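Local coordinates for alpha-glucosidase (Bacteroides thetaiotaomicron, PDB 5XFM), which hydrolyses both beta-L-arabinopyranosides and alpha-galactosides, as a bifunctional glycoside hydrolase of family 97, at residues N377-A382 with R387-L392; I400-F405 with E417-D422. The protein carries 1 engineered substitution. All coordinates share one frame; numbering follows the deposited sequence.

Interaction 1 of 2, residues N377-A382 with R387-L392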
ATOM      1  N   ASN A 377      15.886 -19.629  -5.646  1.00 20.92           N
ATOM      2  CA  ASN A 377      17.325 -19.369  -5.772  1.00 20.66           C
ATOM      3  C   ASN A 377      17.730 -18.717  -7.082  1.00 22.63           C
ATOM      4  O   ASN A 377      18.881 -18.833  -7.511  1.00 18.22           O
ATOM      5  CB  ASN A 377      18.111 -20.672  -5.592  1.00 23.76           C
ATOM      6  CG  ASN A 377      17.838 -21.326  -4.268  1.00 24.40           C
ATOM      7  OD1 ASN A 377      17.638 -20.640  -3.269  1.00 18.24           O
ATOM      8  ND2 ASN A 377      17.753 -22.652  -4.258  1.00 25.33           N
ATOM      9  N   ARG A 378      16.794 -18.012  -7.704  1.00 18.84           N
ATOM     10  CA  ARG A 378      17.107 -17.281  -8.914  1.00 14.66           C
ATOM     11  C   ARG A 378      17.116 -15.754  -8.708  1.00 18.02           C
ATOM     12  O   ARG A 378      17.398 -15.017  -9.647  1.00 20.28           O
ATOM     13  CB  ARG A 378      16.111 -17.656 -10.021  1.00 16.53           C
ATOM     14  CG  ARG A 378      16.194 -19.115 -10.488  1.00 21.52           C
ATOM     15  CD  ARG A 378      17.599 -19.491 -10.951  1.00 20.53           C
ATOM     16  NE  ARG A 378      17.738 -20.916 -11.250  1.00 32.61           N
ATOM     17  CZ  ARG A 378      17.614 -21.463 -12.461  1.00 31.73           C
ATOM     18  NH1 ARG A 378      17.344 -20.713 -13.523  1.00 25.23           N
ATOM     19  NH2 ARG A 378      17.767 -22.771 -12.610  1.00 31.56           N
ATOM     20  N   MET A 379      16.851 -15.275  -7.494  1.00 13.88           N
ATOM     21  CA  MET A 379      16.702 -13.824  -7.280  1.00 17.01           C
ATOM     22  C   MET A 379      17.535 -13.273  -6.108  1.00 15.71           C
ATOM     23  O   MET A 379      17.657 -12.065  -5.948  1.00 15.37           O
ATOM     24  CB  MET A 379      15.227 -13.456  -7.052  1.00 18.85           C
ATOM     25  CG  MET A 379      14.318 -13.589  -8.278  1.00 14.26           C
ATOM     26  SD  MET A 379      14.570 -12.331  -9.535  1.00 20.59           S
ATOM     27  CE  MET A 379      14.615 -13.337 -11.020  1.00 19.12           C
ATOM     28  N   ASP A 380      18.111 -14.148  -5.290  1.00 21.33           N
ATOM     29  CA  ASP A 380      18.836 -13.688  -4.105  1.00 21.11           C
ATOM     30  C   ASP A 380      20.321 -13.465  -4.382  1.00 22.20           C
ATOM     31  O   ASP A 380      20.974 -12.677  -3.707  1.00 23.18           O
ATOM     32  CB  ASP A 380      18.674 -14.693  -2.964  1.00 20.04           C
ATOM     33  CG  ASP A 380      19.197 -16.077  -3.324  1.00 28.13           C
ATOM     34  OD1 ASP A 380      18.820 -16.605  -4.396  1.00 25.34           O
ATOM     35  OD2 ASP A 380      19.984 -16.637  -2.533  1.00 27.33           O
ATOM     36  N   ASN A 381      20.841 -14.146  -5.395  1.00 20.83           N
ATOM     37  CA  ASN A 381      22.243 -14.023  -5.774  1.00 17.19           C
ATOM     38  C   ASN A 381      22.349 -13.210  -7.047  1.00 20.30           C
ATOM     39  O   ASN A 381      21.779 -13.587  -8.069  1.00 19.61           O
ATOM     40  CB  ASN A 381      22.869 -15.408  -5.949  1.00 22.34           C
ATOM     41  CG  ASN A 381      24.299 -15.358  -6.458  1.00 17.69           C
ATOM     42  OD1 ASN A 381      24.530 -15.237  -7.656  1.00 16.02           O
ATOM     43  ND2 ASN A 381      25.263 -15.495  -5.554  1.00 16.24           N
ATOM     44  N   ALA A 382      23.056 -12.082  -6.965  1.00 13.05           N
ATOM     45  CA  ALA A 382      23.130 -11.111  -8.050  1.00 17.39           C
ATOM     46  C   ALA A 382      23.584 -11.729  -9.366  1.00 15.57           C
ATOM     47  O   ALA A 382      23.008 -11.453 -10.413  1.00 17.26           O
ATOM     48  CB  ALA A 382      24.071  -9.950  -7.660  1.00 20.18           C
ATOM     49  N   ARG A 387      21.818 -13.348 -14.639  1.00 21.22           N
ATOM     50  CA  ARG A 387      21.751 -14.409 -15.654  1.00 22.59           C
ATOM     51  C   ARG A 387      20.288 -14.705 -16.039  1.00 22.18           C
ATOM     52  O   ARG A 387      19.901 -14.728 -17.229  1.00 21.53           O
ATOM     53  CB  ARG A 387      22.442 -15.668 -15.130  1.00 16.04           C
ATOM     54  CG  ARG A 387      22.434 -16.856 -16.082  1.00 18.37           C
ATOM     55  CD  ARG A 387      23.286 -17.989 -15.520  1.00 15.47           C
ATOM     56  NE  ARG A 387      24.676 -17.564 -15.376  1.00 23.61           N
ATOM     57  CZ  ARG A 387      25.377 -17.652 -14.250  1.00 24.57           C
ATOM     58  NH1 ARG A 387      24.821 -18.162 -13.161  1.00 22.24           N
ATOM     59  NH2 ARG A 387      26.635 -17.223 -14.209  1.00 22.09           N
ATOM     60  N   GLU A 388      19.475 -14.883 -15.004  1.00 24.77           N
ATOM     61  CA  GLU A 388      18.056 -15.146 -15.165  1.00 22.37           C
ATOM     62  C   GLU A 388      17.375 -14.048 -15.956  1.00 19.06           C
ATOM     63  O   GLU A 388      16.678 -14.325 -16.928  1.00 15.26           O
ATOM     64  CB  GLU A 388      17.391 -15.296 -13.798  1.00 23.70           C
ATOM     65  CG  GLU A 388      15.978 -15.843 -13.847  1.00 21.23           C
ATOM     66  CD  GLU A 388      15.928 -17.321 -14.178  1.00 24.98           C
ATOM     67  OE1 GLU A 388      16.955 -18.013 -14.000  1.00 27.15           O
ATOM     68  OE2 GLU A 388      14.857 -17.789 -14.611  1.00 22.83           O
ATOM     69  N   MET A 389      17.631 -12.801 -15.569  1.00 23.13           N
ATOM     70  CA  MET A 389      16.971 -11.636 -16.152  1.00 15.32           C
ATOM     71  C   MET A 389      17.406 -11.381 -17.597  1.00 20.58           C
ATOM     72  O   MET A 389      16.642 -10.844 -18.404  1.00 17.04           O
ATOM     73  CB  MET A 389      17.234 -10.400 -15.286  1.00 19.14           C
ATOM     74  CG  MET A 389      16.375 -10.334 -14.022  1.00 22.43           C
ATOM     75  SD  MET A 389      16.775  -8.956 -12.904  1.00 22.60           S
ATOM     76  CE  MET A 389      15.633  -9.288 -11.560  1.00 13.40           C
ATOM     77  N   LYS A 390      18.646 -11.740 -17.908  1.00 21.34           N
ATOM     78  CA  LYS A 390      19.120 -11.762 -19.286  1.00 23.50           C
ATOM     79  C   LYS A 390      18.285 -12.740 -20.104  1.00 22.91           C
ATOM     80  O   LYS A 390      17.849 -12.421 -21.220  1.00 20.63           O
ATOM     81  CB  LYS A 390      20.601 -12.153 -19.347  1.00 26.66           C
ATOM     82  CG  LYS A 390      21.179 -12.143 -20.749  1.00 34.40           C
ATOM     83  CD  LYS A 390      22.276 -11.094 -20.881  1.00 52.05           C
ATOM     84  CE  LYS A 390      23.119 -11.315 -22.137  1.00 57.24           C
ATOM     85  NZ  LYS A 390      23.717 -12.678 -22.212  1.00 55.02           N
ATOM     86  N   TRP A 391      18.089 -13.942 -19.558  1.00 22.73           N
ATOM     87  CA  TRP A 391      17.215 -14.917 -20.223  1.00 24.98           C
ATOM     88  C   TRP A 391      15.797 -14.349 -20.422  1.00 21.49           C
ATOM     89  O   TRP A 391      15.250 -14.397 -21.534  1.00 22.68           O
ATOM     90  CB  TRP A 391      17.160 -16.229 -19.435  1.00 23.21           C
ATOM     91  CG  TRP A 391      16.201 -17.246 -19.990  1.00 26.31           C
ATOM     92  CD1 TRP A 391      16.378 -18.013 -21.110  1.00 23.88           C
ATOM     93  CD2 TRP A 391      14.931 -17.629 -19.441  1.00 24.88           C
ATOM     94  NE1 TRP A 391      15.290 -18.837 -21.297  1.00 27.90           N
ATOM     95  CE2 TRP A 391      14.390 -18.624 -20.285  1.00 24.36           C
ATOM     96  CE3 TRP A 391      14.197 -17.229 -18.321  1.00 23.15           C
ATOM     97  CZ2 TRP A 391      13.150 -19.215 -20.044  1.00 25.08           C
ATOM     98  CZ3 TRP A 391      12.964 -17.814 -18.080  1.00 20.11           C
ATOM     99  CH2 TRP A 391      12.453 -18.797 -18.939  1.00 28.02           C
ATOM    100  N   LEU A 392      15.219 -13.801 -19.352  1.00 20.58           N
ATOM    101  CA  LEU A 392      13.875 -13.220 -19.406  1.00 20.86           C
ATOM    102  C   LEU A 392      13.762 -12.191 -20.511  1.00 24.78           C
ATOM    103  O   LEU A 392      12.839 -12.251 -21.327  1.00 22.27           O
ATOM    104  CB  LEU A 392      13.485 -12.559 -18.072  1.00 23.31           C
ATOM    105  CG  LEU A 392      12.932 -13.341 -16.867  1.00 24.46           C
ATOM    106  CD1 LEU A 392      13.728 -14.555 -16.553  1.00 27.73           C
ATOM    107  CD2 LEU A 392      12.869 -12.477 -15.631  1.00 18.83           C
TER

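Interaction 2 of 2, residues I400-F405 with E417-D422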
ATOM      1  N   ILE A 400       7.975  -9.617 -13.615  1.00 19.05           N
ATOM      2  CA  ILE A 400       8.143 -10.705 -12.666  1.00 21.88           C
ATOM      3  C   ILE A 400       7.368 -10.470 -11.375  1.00 23.07           C
ATOM      4  O   ILE A 400       7.211  -9.332 -10.913  1.00 19.84           O
ATOM      5  CB  ILE A 400       9.621 -10.949 -12.312  1.00 17.72           C
ATOM      6  CG1 ILE A 400      10.286  -9.677 -11.796  1.00 21.13           C
ATOM      7  CG2 ILE A 400      10.355 -11.490 -13.509  1.00 17.70           C
ATOM      8  CD1 ILE A 400      11.668  -9.921 -11.226  1.00 22.47           C
ATOM      9  N   LYS A 401       6.876 -11.566 -10.809  1.00 22.45           N
ATOM     10  CA  LYS A 401       6.225 -11.541  -9.510  1.00 21.66           C
ATOM     11  C   LYS A 401       7.108 -12.266  -8.500  1.00 23.55           C
ATOM     12  O   LYS A 401       7.298 -13.482  -8.603  1.00 22.43           O
ATOM     13  CB  LYS A 401       4.837 -12.182  -9.591  1.00 23.06           C
ATOM     14  CG  LYS A 401       4.127 -12.333  -8.253  1.00 23.08           C
ATOM     15  CD  LYS A 401       2.799 -13.040  -8.416  1.00 21.00           C
ATOM     16  CE  LYS A 401       2.152 -13.311  -7.075  1.00 21.93           C
ATOM     17  NZ  LYS A 401       0.856 -14.025  -7.195  1.00 22.40           N
ATOM     18  N   VAL A 402       7.650 -11.518  -7.536  1.00 17.72           N
ATOM     19  CA  VAL A 402       8.627 -12.062  -6.586  1.00 16.33           C
ATOM     20  C   VAL A 402       8.056 -12.194  -5.174  1.00 18.09           C
ATOM     21  O   VAL A 402       7.557 -11.220  -4.600  1.00 17.40           O
ATOM     22  CB  VAL A 402       9.889 -11.187  -6.521  1.00 20.96           C
ATOM     23  CG1 VAL A 402      10.946 -11.857  -5.672  1.00 14.15           C
ATOM     24  CG2 VAL A 402      10.427 -10.906  -7.931  1.00 14.71           C
ATOM     25  N   ASP A 403       8.164 -13.395  -4.605  1.00 17.36           N
ATOM     26  CA  ASP A 403       7.393 -13.753  -3.418  1.00 14.36           C
ATOM     27  C   ASP A 403       8.255 -14.150  -2.214  1.00 14.76           C
ATOM     28  O   ASP A 403       9.457 -14.372  -2.347  1.00 16.62           O
ATOM     29  CB  ASP A 403       6.437 -14.898  -3.758  1.00 21.24           C
ATOM     30  CG  ASP A 403       5.122 -14.802  -3.009  1.00 22.63           C
ATOM     31  OD1 ASP A 403       5.122 -14.270  -1.876  1.00 19.51           O
ATOM     32  OD2 ASP A 403       4.091 -15.256  -3.559  1.00 17.50           O
ATOM     33  N   PHE A 404       7.624 -14.200  -1.042  1.00 15.66           N
ATOM     34  CA  PHE A 404       8.194 -14.797   0.180  1.00 17.28           C
ATOM     35  C   PHE A 404       9.494 -14.170   0.696  1.00 14.56           C
ATOM     36  O   PHE A 404      10.478 -14.870   0.910  1.00 20.67           O
ATOM     37  CB  PHE A 404       8.433 -16.301  -0.027  1.00 21.28           C
ATOM     38  CG  PHE A 404       7.188 -17.085  -0.334  1.00 16.72           C
ATOM     39  CD1 PHE A 404       6.066 -16.978   0.474  1.00 15.32           C
ATOM     40  CD2 PHE A 404       7.145 -17.934  -1.426  1.00 21.85           C
ATOM     41  CE1 PHE A 404       4.924 -17.704   0.195  1.00 18.58           C
ATOM     42  CE2 PHE A 404       6.002 -18.653  -1.715  1.00 15.39           C
ATOM     43  CZ  PHE A 404       4.893 -18.539  -0.901  1.00 17.08           C
ATOM     44  N   PHE A 405       9.491 -12.865   0.942  1.00 18.59           N
ATOM     45  CA  PHE A 405      10.688 -12.204   1.469  1.00 18.14           C
ATOM     46  C   PHE A 405      10.890 -12.451   2.968  1.00 19.10           C
ATOM     47  O   PHE A 405      10.004 -12.966   3.653  1.00 18.17           O
ATOM     48  CB  PHE A 405      10.632 -10.707   1.194  1.00 14.52           C
ATOM     49  CG  PHE A 405      10.889 -10.343  -0.243  1.00 18.27           C
ATOM     50  CD1 PHE A 405       9.856 -10.373  -1.175  1.00 16.56           C
ATOM     51  CD2 PHE A 405      12.160  -9.988  -0.670  1.00 12.17           C
ATOM     52  CE1 PHE A 405      10.083 -10.031  -2.507  1.00 19.85           C
ATOM     53  CE2 PHE A 405      12.393  -9.646  -2.001  1.00 18.42           C
ATOM     54  CZ  PHE A 405      11.354  -9.665  -2.922  1.00 11.52           C
ATOM     55  N   GLU A 417      15.621  -3.697  -3.216  1.00 18.59           N
ATOM     56  CA  GLU A 417      16.158  -2.659  -4.079  1.00 17.61           C
ATOM     57  C   GLU A 417      17.029  -3.228  -5.197  1.00 17.72           C
ATOM     58  O   GLU A 417      16.832  -2.889  -6.361  1.00 21.40           O
ATOM     59  CB  GLU A 417      16.942  -1.644  -3.249  1.00 11.84           C
ATOM     60  CG  GLU A 417      17.530  -0.508  -4.045  1.00 19.03           C
ATOM     61  CD  GLU A 417      18.234   0.500  -3.152  1.00 24.74           C
ATOM     62  OE1 GLU A 417      17.541   1.368  -2.573  1.00 16.94           O
ATOM     63  OE2 GLU A 417      19.471   0.411  -3.010  1.00 23.81           O
ATOM     64  N   ASP A 418      17.974  -4.101  -4.852  1.00 16.59           N
ATOM     65  CA  ASP A 418      18.846  -4.704  -5.864  1.00 23.86           C
ATOM     66  C   ASP A 418      18.051  -5.487  -6.928  1.00 20.32           C
ATOM     67  O   ASP A 418      18.388  -5.449  -8.123  1.00 18.00           O
ATOM     68  CB  ASP A 418      19.890  -5.613  -5.203  1.00 19.56           C
ATOM     69  CG  ASP A 418      20.839  -4.846  -4.292  1.00 21.19           C
ATOM     70  OD1 ASP A 418      20.845  -3.598  -4.349  1.00 31.66           O
ATOM     71  OD2 ASP A 418      21.603  -5.483  -3.540  1.00 19.65           O
ATOM     72  N   ILE A 419      16.999  -6.179  -6.497  1.00 17.26           N
ATOM     73  CA  ILE A 419      16.150  -6.896  -7.441  1.00 22.55           C
ATOM     74  C   ILE A 419      15.495  -5.902  -8.393  1.00 23.47           C
ATOM     75  O   ILE A 419      15.508  -6.095  -9.617  1.00 21.43           O
ATOM     76  CB  ILE A 419      15.060  -7.727  -6.733  1.00 19.99           C
ATOM     77  CG1 ILE A 419      15.672  -8.943  -6.044  1.00 15.60           C
ATOM     78  CG2 ILE A 419      14.007  -8.183  -7.725  1.00 18.91           C
ATOM     79  CD1 ILE A 419      14.692  -9.679  -5.135  1.00 17.97           C
ATOM     80  N   LEU A 420      14.946  -4.825  -7.835  1.00 16.70           N
ATOM     81  CA  LEU A 420      14.339  -3.783  -8.668  1.00 20.67           C
ATOM     82  C   LEU A 420      15.311  -3.165  -9.681  1.00 23.36           C
ATOM     83  O   LEU A 420      14.933  -2.866 -10.825  1.00 19.14           O
ATOM     84  CB  LEU A 420      13.748  -2.676  -7.788  1.00 17.76           C
ATOM     85  CG  LEU A 420      12.328  -2.946  -7.294  1.00 20.72           C
ATOM     86  CD1 LEU A 420      11.945  -2.046  -6.126  1.00 20.41           C
ATOM     87  CD2 LEU A 420      11.385  -2.720  -8.465  1.00 21.72           C
ATOM     88  N   SER A 421      16.551  -2.965  -9.251  1.00 18.88           N
ATOM     89  CA  SER A 421      17.555  -2.290 -10.063  1.00 23.67           C
ATOM     90  C   SER A 421      18.029  -3.186 -11.232  1.00 19.26           C
ATOM     91  O   SER A 421      18.118  -2.737 -12.386  1.00 20.87           O
ATOM     92  CB  SER A 421      18.726  -1.859  -9.175  1.00 20.09           C
ATOM     93  OG  SER A 421      19.640  -1.046  -9.873  1.00 16.46           O
ATOM     94  N   ASP A 422      18.342  -4.447 -10.933  1.00 24.78           N
ATOM     95  CA  ASP A 422      18.708  -5.402 -11.991  1.00 19.61           C
ATOM     96  C   ASP A 422      17.534  -5.589 -12.973  1.00 18.34           C
ATOM     97  O   ASP A 422      17.710  -5.660 -14.205  1.00 19.40           O
ATOM     98  CB  ASP A 422      19.126  -6.744 -11.386  1.00 15.59           C
ATOM     99  CG  ASP A 422      20.486  -6.681 -10.690  1.00 20.44           C
ATOM    100  OD1 ASP A 422      21.279  -5.756 -10.983  1.00 18.97           O
ATOM    101  OD2 ASP A 422      20.763  -7.562  -9.851  1.00 18.85           O
TER

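Interaction 1 of 2, residues N377-A382 with R387-L392
R378 and E388 form a salt bridge that ties the end of a loop to the helix it leads into, one of the outer helices of the TIM-type (beta/alpha) barrel. The loop descends from strand 357-363; N381 caps the start of helix 382-395, its OD1 accepting the backbone N of I384. R378 turns its chain back at CG (chi2 -56°), which swings the guanidinium round to the acid. E388 holds CG anti to the backbone N and bends at the next bond, lifting the carboxylate toward the loop. R378 NH1 reaches E388 OE1 over 2.8 Å in a fairly straight bond (155° at the hydrogen). NH1 meets OE1 on its syn side, a little out of the carboxylate plane, and OE1 in turn lies in the plane of the guanidinium, at its edge. The two flat groups are twisted 63° apart, and one N-H makes the bridge, R378 NE staying 4.1 Å from E388 OE1. An arginine suits this partly exposed loop, since its long chain can carry a charge inward to the buried acid. H341 NE2 bonds to E388 OE2, so both carboxylate oxygens have partners, and these neighbours would be expected to favour the ionised acid. Next to the ion pair the contact turns apolar. M379, its chain kinked at CG and again at the sulfur, crosses E388 at about a right angle, its CE 4.0 Å from E388 CG. Unbranched, flexible methionines fit well where a loop must mould itself to a helix: M389 extends beyond CG, and its CE lies 3.8 Å from M379 SD.

Interaction 2 of 2, residues I400-F405 with E417-D422
V402 on strand 399-403 and I419 on helix 410-425 mark the nearest approach of the two backbones, with V402 CA and I419 CA 9.2 Å apart, a spacing that side chains alone must fill. On the helix side the work falls to I419. Its CG1 branch stands beside the backbone N (chi1 -72°) and runs out extended (chi2 170°), which carries CD1 out to F405 and V402. There the methyl meets the rim of the F405 ring, not its face: I419 CD1 is 3.9 Å from F405 CE2 and 4.0 Å from F405 CZ, close to the ring plane, the two side chains approaching from opposite directions. V402 CG1 lies more loosely against the same methyl, 4.4 Å from I419 CD1. Strand and helix belong to the beta-alpha-beta unit completed by strand 429-432, within the TIM-barrel domain of the enzyme, and here the outward face of a barrel strand packs on its covering helix. Beta-branched V402 suits an extended strand, and its CB is directed toward the helix, as is that of I400. F405, just past the strand end, brings a broad flat ring that reaches I419 where the strand gives way to loop; this ring stacks on Y416 and stands about perpendicular to F432, and the side chain is about 10 Å from the bound calcium ion. D403 projects from the other side of the strand, and its OD1 takes the backbone N of F404 in a strongly bent bond. F404 itself has left-handed backbone angles, and its carbonyl O accepts the indole N-H of W368.

Coming down from strand 357-363, the chain reaches 377-382 and, after only four intervening helical residues, 387-392, so interaction 1 closes a tight local turn onto helix 382-395. That helix runs on into strand 399-403, where interaction 2 opens; it closes a longer excursion, eleven residues, on helix 410-425. The two contacts follow one another in series, neither nesting nor crossing, yet they abut in space with centres about 10 Å apart. L392 packs on I400, while M379 and M389 touch I419 of the next helix. Together they join two successive outer helices of the barrel to the strand between them.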